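Local atomic coordinates of Lmo0181 protein (Listeria monocytogenes serovar 1/2a, PDB entry 5F7V), a protein that binds the cyclic alpha-glucan cycloalternan at the cell surface and probably passes it to an ABC transporter for uptake. Residues A[13-18]-A[298-303]; A[57-62]-A[72-77]; A[192-197]-A[359-364]. All coordinates share one frame; numbering follows the deposited sequence.

Contact 1 of 3, residues A[13-18]-A[298-303]; sequences TEITYY and FKFASF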
# COMPACT_ATOMS: atom_id res chain seq x y z
N THR A 13 -25.62 16.44 -13.34
CA THR A 13 -24.57 16.86 -12.43
C THR A 13 -23.29 16.23 -12.94
O THR A 13 -23.28 15.04 -13.22
CB THR A 13 -24.84 16.34 -11.01
OG1 THR A 13 -26.08 16.87 -10.52
CG2 THR A 13 -23.74 16.78 -10.06
N GLU A 14 -22.22 17.01 -13.05
CA GLU A 14 -20.92 16.48 -13.40
C GLU A 14 -20.00 16.64 -12.19
O GLU A 14 -19.82 17.75 -11.68
CB GLU A 14 -20.34 17.23 -14.58
CG GLU A 14 -21.29 17.25 -15.76
CD GLU A 14 -20.57 17.17 -17.10
OE1 GLU A 14 -19.34 16.91 -17.10
OE2 GLU A 14 -21.26 17.37 -18.12
N ILE A 15 -19.45 15.52 -11.73
CA ILE A 15 -18.51 15.58 -10.61
C ILE A 15 -17.11 15.27 -11.11
O ILE A 15 -16.91 14.58 -12.11
CB ILE A 15 -18.88 14.61 -9.45
CG1 ILE A 15 -18.80 13.13 -9.89
CG2 ILE A 15 -20.23 15.00 -8.85
CD1 ILE A 15 -18.91 12.13 -8.75
N THR A 16 -16.12 15.76 -10.39
CA THR A 16 -14.73 15.37 -10.59
C THR A 16 -14.30 14.34 -9.55
O THR A 16 -14.67 14.47 -8.38
CB THR A 16 -13.82 16.60 -10.53
OG1 THR A 16 -14.06 17.32 -9.31
CG2 THR A 16 -14.13 17.54 -11.69
N TYR A 17 -13.52 13.37 -9.99
CA TYR A 17 -12.93 12.32 -9.14
C TYR A 17 -11.45 12.28 -9.42
O TYR A 17 -11.07 12.09 -10.56
CB TYR A 17 -13.59 10.96 -9.40
CG TYR A 17 -12.93 9.81 -8.64
CD1 TYR A 17 -12.70 9.91 -7.27
CD2 TYR A 17 -12.53 8.65 -9.30
CE1 TYR A 17 -12.10 8.89 -6.57
CE2 TYR A 17 -11.96 7.61 -8.60
CZ TYR A 17 -11.73 7.75 -7.25
OH TYR A 17 -11.09 6.75 -6.52
N TYR A 18 -10.65 12.53 -8.40
CA TYR A 18 -9.18 12.57 -8.49
C TYR A 18 -8.69 11.28 -7.84
O TYR A 18 -9.18 10.92 -6.75
CB TYR A 18 -8.74 13.80 -7.74
CG TYR A 18 -7.45 14.51 -7.99
CD1 TYR A 18 -7.33 15.56 -8.89
CD2 TYR A 18 -6.35 14.19 -7.21
CE1 TYR A 18 -6.13 16.23 -9.05
CE2 TYR A 18 -5.13 14.82 -7.35
CZ TYR A 18 -5.02 15.85 -8.27
OH TYR A 18 -3.76 16.42 -8.31
N PHE A 298 -21.04 11.54 -3.08
CA PHE A 298 -21.30 10.45 -2.18
C PHE A 298 -21.85 9.23 -2.88
O PHE A 298 -21.45 8.10 -2.58
CB PHE A 298 -22.24 10.87 -1.04
CG PHE A 298 -22.56 9.72 -0.15
CD1 PHE A 298 -21.61 9.27 0.76
CD2 PHE A 298 -23.73 9.01 -0.31
CE1 PHE A 298 -21.87 8.14 1.53
CE2 PHE A 298 -23.98 7.90 0.48
CZ PHE A 298 -23.06 7.48 1.42
N LYS A 299 -22.74 9.43 -3.85
CA LYS A 299 -23.29 8.27 -4.56
C LYS A 299 -22.17 7.53 -5.30
O LYS A 299 -22.14 6.30 -5.35
CB LYS A 299 -24.37 8.67 -5.53
CG LYS A 299 -25.69 8.99 -4.86
CD LYS A 299 -26.65 9.44 -5.94
CE LYS A 299 -27.96 9.85 -5.39
NZ LYS A 299 -28.57 8.75 -4.61
N PHE A 300 -21.26 8.28 -5.91
CA PHE A 300 -20.13 7.65 -6.57
C PHE A 300 -19.23 6.95 -5.54
O PHE A 300 -18.81 5.79 -5.78
CB PHE A 300 -19.34 8.69 -7.35
CG PHE A 300 -18.14 8.10 -8.04
CD1 PHE A 300 -18.33 7.20 -9.08
CD2 PHE A 300 -16.85 8.34 -7.58
CE1 PHE A 300 -17.23 6.61 -9.70
CE2 PHE A 300 -15.77 7.77 -8.21
CZ PHE A 300 -15.96 6.90 -9.25
N ALA A 301 -18.90 7.59 -4.42
CA ALA A 301 -18.11 6.95 -3.38
C ALA A 301 -18.74 5.67 -2.86
O ALA A 301 -18.05 4.67 -2.63
CB ALA A 301 -17.82 7.92 -2.23
N SER A 302 -20.05 5.72 -2.65
CA SER A 302 -20.79 4.57 -2.16
C SER A 302 -20.78 3.44 -3.18
O SER A 302 -20.59 2.27 -2.83
CB SER A 302 -22.21 4.99 -1.78
OG SER A 302 -22.90 3.85 -1.26
N PHE A 303 -21.00 3.76 -4.45
CA PHE A 303 -20.90 2.79 -5.54
C PHE A 303 -19.54 2.09 -5.54
O PHE A 303 -19.42 0.87 -5.59
CB PHE A 303 -21.17 3.50 -6.89
CG PHE A 303 -20.94 2.65 -8.11
CD1 PHE A 303 -19.68 2.58 -8.69
CD2 PHE A 303 -21.98 1.93 -8.69
CE1 PHE A 303 -19.46 1.78 -9.81
CE2 PHE A 303 -21.74 1.15 -9.83
CZ PHE A 303 -20.48 1.09 -10.39
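Phe300 of helix 298-303 carries this contact, meeting Ile15 of strand 13-18 with the root of its side chain and Tyr17 with the far end of its ring. Along the helix, Phe298 comes first and points away from the strand, packing instead with Tyr94 and Met123. Next comes Phe300, whose CG stands anti to the backbone N (chi1 179°), which carries the ring straight out to the sheet. Its edge meets the face of Tyr17 in a T-shaped stack, centroids 4.9 Å apart and planes at 62°. Phe300 CE2 does the touching, 3.5 Å from Tyr17 CG and hanging over the rim of the tyrosine ring. Nearer the helix, Phe300 CB receives Ile15 CD1 at 3.7 Å. Further on, Phe303 turns to Phe36, whose ring also meets Phe300 edge-to-face. Helix 294-306 thus packs on strand 13-19, an inner strand flanked by the parallel strands 43-49 and 71-75, in a fold of the type II periplasmic-binding-protein kind. All three touching residues are buried, and what they bring together is wholly apolar and aromatic, consistent with cohesion by dispersion and ring electrostatics.

Contact 2 of 3, residues A[57-62]-A[72-77]; sequences TKLQTQ and FELNYE. With GLC (alpha-D-glucopyranose), chain B.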
# COMPACT_ATOMS: atom_id res chain seq x y z
N THR A 57 0.97 15.49 -3.11
CA THR A 57 1.45 16.86 -3.26
C THR A 57 0.51 17.63 -4.18
O THR A 57 0.15 18.77 -3.90
CB THR A 57 2.86 16.87 -3.85
OG1 THR A 57 3.71 16.00 -3.09
CG2 THR A 57 3.44 18.27 -3.80
N LYS A 58 0.14 17.00 -5.28
CA LYS A 58 -0.73 17.62 -6.27
C LYS A 58 -2.13 17.88 -5.71
O LYS A 58 -2.71 18.95 -5.86
CB LYS A 58 -0.76 16.81 -7.58
CG LYS A 58 0.54 16.84 -8.36
CD LYS A 58 0.73 18.19 -9.02
CE LYS A 58 1.73 18.16 -10.16
NZ LYS A 58 2.46 19.43 -10.33
N LEU A 59 -2.66 16.89 -4.99
CA LEU A 59 -4.00 17.00 -4.43
C LEU A 59 -4.08 18.15 -3.44
O LEU A 59 -5.01 18.96 -3.51
CB LEU A 59 -4.37 15.66 -3.80
CG LEU A 59 -5.77 15.69 -3.14
CD1 LEU A 59 -6.92 16.03 -4.07
CD2 LEU A 59 -5.99 14.33 -2.52
N GLN A 60 -3.09 18.22 -2.57
CA GLN A 60 -3.05 19.26 -1.55
C GLN A 60 -3.00 20.64 -2.21
O GLN A 60 -3.69 21.55 -1.77
CB GLN A 60 -1.89 19.01 -0.55
CG GLN A 60 -1.90 19.84 0.73
CD GLN A 60 -1.49 21.28 0.55
OE1 GLN A 60 -0.56 21.57 -0.20
NE2 GLN A 60 -2.17 22.21 1.24
N THR A 61 -2.23 20.78 -3.27
CA THR A 61 -2.16 22.04 -3.99
C THR A 61 -3.51 22.42 -4.60
O THR A 61 -3.97 23.56 -4.46
CB THR A 61 -1.04 21.96 -5.03
OG1 THR A 61 0.21 21.94 -4.33
CG2 THR A 61 -1.04 23.17 -5.96
N GLN A 62 -4.14 21.46 -5.27
CA GLN A 62 -5.47 21.65 -5.84
C GLN A 62 -6.48 22.13 -4.81
O GLN A 62 -7.19 23.13 -5.05
CB GLN A 62 -6.02 20.33 -6.40
CG GLN A 62 -5.52 19.92 -7.78
CD GLN A 62 -6.36 20.46 -8.93
OE1 GLN A 62 -5.84 21.12 -9.82
NE2 GLN A 62 -7.67 20.23 -8.91
N PHE A 72 -12.31 12.39 -4.02
CA PHE A 72 -10.91 12.07 -4.23
C PHE A 72 -10.47 10.91 -3.37
O PHE A 72 -10.98 10.69 -2.28
CB PHE A 72 -10.00 13.30 -4.02
CG PHE A 72 -10.22 14.06 -2.75
CD1 PHE A 72 -9.55 13.73 -1.60
CD2 PHE A 72 -11.11 15.13 -2.72
CE1 PHE A 72 -9.74 14.47 -0.44
CE2 PHE A 72 -11.29 15.87 -1.55
CZ PHE A 72 -10.58 15.54 -0.41
N GLU A 73 -9.51 10.19 -3.92
CA GLU A 73 -8.95 9.01 -3.28
C GLU A 73 -7.96 9.39 -2.20
O GLU A 73 -7.18 10.33 -2.34
CB GLU A 73 -8.27 8.15 -4.33
CG GLU A 73 -8.22 6.70 -3.95
CD GLU A 73 -7.69 5.82 -5.05
OE1 GLU A 73 -6.89 6.30 -5.88
OE2 GLU A 73 -8.05 4.62 -5.07
N LEU A 74 -7.97 8.63 -1.11
CA LEU A 74 -6.99 8.75 -0.01
C LEU A 74 -6.59 7.36 0.38
O LEU A 74 -7.35 6.44 0.25
CB LEU A 74 -7.55 9.44 1.22
CG LEU A 74 -7.90 10.91 0.99
CD1 LEU A 74 -8.65 11.44 2.20
CD2 LEU A 74 -6.71 11.78 0.69
N ASN A 75 -5.35 7.25 0.81
CA ASN A 75 -4.86 6.01 1.42
C ASN A 75 -4.99 6.09 2.94
O ASN A 75 -5.20 7.14 3.53
CB ASN A 75 -3.46 5.64 0.90
CG ASN A 75 -2.39 6.63 1.25
OD1 ASN A 75 -2.65 7.65 1.83
ND2 ASN A 75 -1.19 6.31 0.84
N TYR A 76 -4.82 4.93 3.56
CA TYR A 76 -4.93 4.81 5.00
C TYR A 76 -3.97 5.77 5.66
O TYR A 76 -4.34 6.48 6.58
CB TYR A 76 -4.62 3.35 5.37
CG TYR A 76 -5.07 2.84 6.73
CD1 TYR A 76 -5.06 3.60 7.90
CD2 TYR A 76 -5.45 1.52 6.86
CE1 TYR A 76 -5.46 3.06 9.10
CE2 TYR A 76 -5.89 0.98 8.05
CZ TYR A 76 -5.87 1.77 9.18
OH TYR A 76 -6.27 1.24 10.38
N GLU A 77 -2.74 5.81 5.16
CA GLU A 77 -1.73 6.53 5.93
C GLU A 77 -1.77 8.03 5.70
O GLU A 77 -1.14 8.72 6.48
CB GLU A 77 -0.34 5.91 5.73
CG GLU A 77 0.18 5.84 4.31
CD GLU A 77 -0.24 4.61 3.49
OE1 GLU A 77 -1.40 4.16 3.58
OE2 GLU A 77 0.59 4.11 2.70
C1 GLC B . -0.79 0.94 -2.74
C2 GLC B . -2.13 1.01 -2.04
C3 GLC B . -2.17 2.20 -1.10
C4 GLC B . -0.96 2.19 -0.17
C5 GLC B . 0.32 2.15 -0.99
C6 GLC B . 1.57 2.02 -0.13
O2 GLC B . -3.16 1.09 -3.03
O3 GLC B . -3.36 2.09 -0.32
O4 GLC B . -0.96 3.43 0.55
O5 GLC B . 0.30 0.98 -1.83
O6 GLC B . 2.64 1.81 -1.08
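Helix 57-62 passes strand 72-75 with axes 10.8 Å apart at closest and N-to-C directions 131° from each other, Leu59 and Phe72 being nearest at 8.5 Å between their CA atoms. Leu59 supplies the helix side of the packing. Its CG lies anti to the backbone N (chi1 178°), which carries both methyls toward the strand. Leu59 CD1 rests over one face of the Phe72 ring, 4.1 Å from Phe72 CG. Leu59 CD2 reaches Phe72 CD1 at 3.7 Å and, more loosely, Leu74 CD2 at 4.2 Å. Beyond this apolar patch the strand runs into the sugar site. Asn75 is the N-cap of helix 76-85: its side chain caps a backbone N just past the segment and OD1 also bonds Thr78 OG1, which helps fix the amide's rotation. Asn75 ND2 donates to O4 of a glucose unit at 2.9 Å with a bent N-H...O angle of 145°. In the conformer given, Glu77 OE2 accepts a hydrogen bond from the same glucose O4 at 2.7 Å; Asn180 ND2 also bonds that carboxylate oxygen. Asn283 and Glu320 hold the glucose as well. Helix 52-64 belongs to a beta-alpha-beta crossover joining strand 43-49 to strand 71-75, with strand 13-19 lying between them; Tyr18 of that strand also packs on Leu59, and Tyr55 and Ile63 of the helix touch Phe72.

Contact 3 of 3, residues A[192-197]-A[359-364]; sequences SIFNED and KDWNKI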
# COMPACT_ATOMS: atom_id res chain seq x y z
N SER A 192 8.62 -1.14 17.01
CA SER A 192 7.53 -0.30 16.57
C SER A 192 8.05 1.10 16.36
O SER A 192 9.18 1.42 16.73
CB SER A 192 6.41 -0.30 17.61
OG SER A 192 6.90 0.20 18.82
N ILE A 193 7.18 1.92 15.79
CA ILE A 193 7.52 3.30 15.49
C ILE A 193 7.03 4.17 16.63
O ILE A 193 7.84 4.97 17.14
CB ILE A 193 6.87 3.80 14.18
CG1 ILE A 193 7.18 2.83 13.03
CG2 ILE A 193 7.28 5.25 13.90
CD1 ILE A 193 8.63 2.62 12.74
N PHE A 194 5.81 4.02 17.11
CA PHE A 194 5.27 4.84 18.20
C PHE A 194 4.82 3.97 19.35
O PHE A 194 4.60 2.77 19.23
CB PHE A 194 4.07 5.67 17.75
CG PHE A 194 4.40 6.64 16.66
CD1 PHE A 194 4.99 7.87 16.97
CD2 PHE A 194 4.03 6.36 15.35
CE1 PHE A 194 5.27 8.77 15.96
CE2 PHE A 194 4.32 7.27 14.36
CZ PHE A 194 4.92 8.46 14.65
N ASN A 195 4.67 4.58 20.51
CA ASN A 195 3.95 3.96 21.61
C ASN A 195 2.45 3.94 21.35
O ASN A 195 1.99 4.45 20.34
CB ASN A 195 4.34 4.57 22.96
CG ASN A 195 3.92 6.02 23.11
OD1 ASN A 195 3.34 6.60 22.19
ND2 ASN A 195 4.17 6.60 24.29
N GLU A 196 1.67 3.36 22.27
CA GLU A 196 0.28 3.06 21.95
C GLU A 196 -0.60 4.29 21.75
O GLU A 196 -1.53 4.28 20.96
CB GLU A 196 -0.33 2.11 22.99
CG GLU A 196 -0.57 2.72 24.34
CD GLU A 196 -1.95 3.33 24.51
OE1 GLU A 196 -2.07 4.00 25.54
OE2 GLU A 196 -2.87 3.16 23.67
N ASP A 197 -0.28 5.36 22.44
CA ASP A 197 -1.03 6.61 22.35
C ASP A 197 -0.36 7.73 21.56
O ASP A 197 -0.76 8.88 21.67
CB ASP A 197 -1.42 7.05 23.78
CG ASP A 197 -0.27 7.55 24.61
OD1 ASP A 197 0.90 7.40 24.20
OD2 ASP A 197 -0.52 8.18 25.65
N LYS A 359 -1.09 12.74 11.75
CA LYS A 359 -1.26 13.77 10.72
C LYS A 359 0.00 14.10 9.94
O LYS A 359 -0.14 14.56 8.81
CB LYS A 359 -1.86 15.05 11.32
CG LYS A 359 -0.92 15.84 12.20
CD LYS A 359 -1.52 17.20 12.51
CE LYS A 359 -0.52 17.99 13.35
NZ LYS A 359 -1.19 19.19 13.89
N ASP A 360 1.19 13.83 10.48
CA ASP A 360 2.44 14.20 9.84
C ASP A 360 3.10 13.01 9.16
O ASP A 360 4.27 13.10 8.88
CB ASP A 360 3.40 14.80 10.87
CG ASP A 360 2.90 16.08 11.48
OD1 ASP A 360 2.52 16.98 10.69
OD2 ASP A 360 2.88 16.16 12.74
N TRP A 361 2.36 11.95 8.84
CA TRP A 361 3.00 10.75 8.33
C TRP A 361 3.82 10.97 7.08
O TRP A 361 4.97 10.52 7.02
CB TRP A 361 1.95 9.69 8.02
CG TRP A 361 2.54 8.39 7.55
CD1 TRP A 361 2.49 7.84 6.32
CD2 TRP A 361 3.30 7.49 8.35
NE1 TRP A 361 3.15 6.64 6.31
CE2 TRP A 361 3.65 6.38 7.56
CE3 TRP A 361 3.73 7.49 9.68
CZ2 TRP A 361 4.38 5.30 8.04
CZ3 TRP A 361 4.49 6.44 10.15
CH2 TRP A 361 4.79 5.33 9.33
N ASN A 362 3.28 11.64 6.07
CA ASN A 362 4.03 11.81 4.84
C ASN A 362 5.28 12.67 5.04
O ASN A 362 6.34 12.36 4.46
CB ASN A 362 3.12 12.28 3.70
CG ASN A 362 2.14 11.20 3.21
OD1 ASN A 362 2.33 9.98 3.38
ND2 ASN A 362 1.05 11.65 2.58
N LYS A 363 5.20 13.68 5.90
CA LYS A 363 6.32 14.55 6.19
C LYS A 363 7.43 13.79 6.93
O LYS A 363 8.62 13.86 6.57
CB LYS A 363 5.80 15.71 7.03
CG LYS A 363 6.90 16.70 7.27
CD LYS A 363 6.67 17.60 8.45
CE LYS A 363 5.34 18.29 8.44
NZ LYS A 363 5.65 19.70 8.80
N ILE A 364 7.06 13.04 7.97
CA ILE A 364 8.07 12.27 8.70
C ILE A 364 8.62 11.16 7.79
O ILE A 364 9.81 10.86 7.87
CB ILE A 364 7.65 11.76 10.09
CG1 ILE A 364 6.58 10.65 10.06
CG2 ILE A 364 7.24 12.94 10.95
CD1 ILE A 364 6.26 10.07 11.42
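Apolar side-chain packing joins Phe194 to Trp361 and Ile364 here, linking a loop to the start of a helix in a type II periplasmic-binding-protein fold. The loop, 192-197, lies between helices 179-187 and 206-220; the other partner is the first turn of helix 361-376, where Ile364 N bonds to Asp360 O. Phe194 projects rim first. Its CZ meets Ile364 CD1 at 3.8 Å, the two side chains coming from opposite directions, although Ile364 is modelled in two conformers and this approach belongs to one of them. Beside it, Phe194 CE2 comes to 4.3 Å from Trp361 CZ3, edge to edge, each atom near the plane of the other ring, so neither face is used in that looser touch. Ile193 CG2, from the same loop, sits 3.6 Å above one face of the phenyl, toward its rim. Ile393 and Met397 of helix 382-397, together with Pro356 and Phe399, also pack on Phe194. Trp361 extends with CG anti to its N (chi1 -177°), bringing the benzene end of the indole to the loop and leaving the pyrrole end to turn elsewhere: NE1 gives its hydrogen to Asn180 OD1.

Strand 13-18 lies near the N terminus, and contact 1 closes a long loop from it to helix 298-303. Nested within that loop, contact 2 closes a short one between 57-62 and 72-77. Contact 3 opens at 192-197, still inside the loop of contact 1, but closes beyond it at 359-364, so these two cross; contacts 2 and 3 follow in series. Contacts 1 and 2 share one sheet, with Tyr18 O 3.0 Å from Glu73 N, a probable backbone hydrogen bond. Contact 2 touches contact 3 where Glu77 CB packs on Trp361 CD1 at 3.5 Å, tying the sugar site to helix 361-376. Contacts 1 and 3 stay about 12 Å apart between nearest atoms.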